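Local coordinates for unknown protein (Leishmania major, PDB 1R75) that is of unknown function but folds into an all-beta domain of the DUF1935 family, built from two antiparallel sheets, at residues A[35-38]-A[43-46]. Residues are numbered along the deposited sequence; the frame is centred on the assembly and turned at random.
Sequences YPMF and YRIA
CG of Tyr35 lies beside its backbone N, anti to the carbonyl carbon (chi1 -57°), while the Arg44 chain runs out extended and then bends at chi3 (67°), folding its guanidinium back over the Tyr35 ring. The two flat groups stack with centres 4.1 Å apart and planes 11° from parallel, a cation-pi arrangement in which NH2 of Arg44 sits 3.5 Å from CG of Tyr35, displaced toward the ring's rim. Ala46 meets the same ring at its edge, its CB 4.1 Å from Tyr35 CE2. The backbones illustrate how an antiparallel beta hairpin sets up cross-strand pairs: Tyr35 and Arg44 stand directly opposite each other, which puts both side chains on one face, and two bonds hold that register, Tyr35 N to Arg44 O (2.8 Å) and Arg44 N to Tyr35 O (2.9 Å). Strand 33-36 is an outermost strand of its sheet within the chain. Trp53, on strand 52-57, offers Arg44 a second cation-pi partner. Just past the end of strand 33-36, Met37 brings SD to 3.9 Å from Arg44 CB. On the other face, the non-hydrogen-bonded pair Pro36 and Tyr43 packs CB of Pro36 obliquely against CE1 of Tyr43 (3.6 Å), whose ring also meets Phe22 edge-to-face.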
loop_
_atom_site.group_PDB
_atom_site.type_symbol
_atom_site.label_atom_id
_atom_site.label_comp_id
_atom_site.label_asym_id
_atom_site.label_seq_id
_atom_site.Cartn_x
_atom_site.Cartn_y
_atom_site.Cartn_z
ATOM N N TYR A 35 -7.139 7.633 -2.008
ATOM C CA TYR A 35 -6.188 8.647 -2.490
ATOM C C TYR A 35 -5.311 8.024 -3.559
ATOM O O TYR A 35 -4.635 7.006 -3.267
ATOM C CB TYR A 35 -5.303 9.097 -1.336
ATOM C CG TYR A 35 -6.026 9.659 -0.121
ATOM C CD1 TYR A 35 -6.188 11.041 0.061
ATOM C CD2 TYR A 35 -6.511 8.839 0.851
ATOM C CE1 TYR A 35 -6.817 11.557 1.222
ATOM C CE2 TYR A 35 -7.133 9.336 1.986
ATOM C CZ TYR A 35 -7.280 10.687 2.173
ATOM O OH TYR A 35 -7.936 11.095 3.315
ATOM N N PRO A 36 -5.336 8.527 -4.801
ATOM C CA PRO A 36 -4.456 7.972 -5.832
ATOM C C PRO A 36 -3.013 8.365 -5.568
ATOM O O PRO A 36 -2.736 9.409 -4.923
ATOM C CB PRO A 36 -5.011 8.588 -7.151
ATOM C CG PRO A 36 -5.625 9.859 -6.736
ATOM C CD PRO A 36 -6.170 9.636 -5.332
ATOM N N MET A 37 -2.079 7.524 -6.002
ATOM C CA MET A 37 -0.660 7.739 -5.652
ATOM C C MET A 37 0.500 7.566 -6.652
ATOM O O MET A 37 1.600 8.199 -6.465
ATOM C CB MET A 37 -0.323 6.854 -4.514
ATOM C CG MET A 37 -0.862 7.350 -3.267
ATOM S SD MET A 37 -0.229 6.251 -2.105
ATOM C CE MET A 37 0.678 7.184 -1.129
ATOM N N PHE A 38 0.366 6.730 -7.643
ATOM C CA PHE A 38 1.584 6.344 -8.423
ATOM C C PHE A 38 1.179 6.398 -9.912
ATOM O O PHE A 38 0.971 5.400 -10.608
ATOM C CB PHE A 38 2.053 4.955 -7.895
ATOM C CG PHE A 38 3.279 4.357 -8.585
ATOM C CD1 PHE A 38 4.560 4.811 -8.295
ATOM C CD2 PHE A 38 3.143 3.313 -9.473
ATOM C CE1 PHE A 38 5.710 4.224 -8.876
ATOM C CE2 PHE A 38 4.269 2.766 -10.105
ATOM C CZ PHE A 38 5.563 3.214 -9.775
ATOM N N TYR A 43 -3.613 2.984 -5.285
ATOM C CA TYR A 43 -4.524 3.778 -4.433
ATOM C C TYR A 43 -4.299 3.412 -3.016
ATOM O O TYR A 43 -4.254 2.207 -2.729
ATOM C CB TYR A 43 -5.971 3.470 -4.781
ATOM C CG TYR A 43 -6.290 3.957 -6.183
ATOM C CD1 TYR A 43 -6.810 5.234 -6.387
ATOM C CD2 TYR A 43 -5.961 3.198 -7.273
ATOM C CE1 TYR A 43 -7.078 5.707 -7.691
ATOM C CE2 TYR A 43 -6.201 3.645 -8.554
ATOM C CZ TYR A 43 -6.792 4.893 -8.748
ATOM O OH TYR A 43 -6.965 5.361 -10.024
ATOM N N ARG A 44 -4.205 4.403 -2.145
ATOM C CA ARG A 44 -4.276 4.231 -0.710
ATOM C C ARG A 44 -5.714 4.328 -0.263
ATOM O O ARG A 44 -6.378 5.296 -0.614
ATOM C CB ARG A 44 -3.424 5.267 -0.031
ATOM C CG ARG A 44 -3.470 5.287 1.442
ATOM C CD ARG A 44 -2.365 6.177 2.029
ATOM N NE ARG A 44 -2.579 7.595 1.712
ATOM C CZ ARG A 44 -3.243 8.416 2.427
ATOM N NH1 ARG A 44 -3.826 8.010 3.550
ATOM N NH2 ARG A 44 -3.311 9.705 2.024
ATOM N N ILE A 45 -6.205 3.324 0.461
ATOM C CA ILE A 45 -7.607 3.274 0.925
ATOM C C ILE A 45 -7.488 3.446 2.409
ATOM O O ILE A 45 -6.905 2.575 3.094
ATOM C CB ILE A 45 -8.252 1.925 0.621
ATOM C CG1 ILE A 45 -8.143 1.657 -0.893
ATOM C CG2 ILE A 45 -9.730 1.920 1.110
ATOM C CD1 ILE A 45 -8.016 0.227 -1.187
ATOM N N ALA A 46 -8.000 4.539 2.944
ATOM C CA ALA A 46 -7.927 4.799 4.355
ATOM C C ALA A 46 -9.285 4.581 4.967
ATOM O O ALA A 46 -10.300 4.896 4.362
ATOM C CB ALA A 46 -7.430 6.216 4.605
#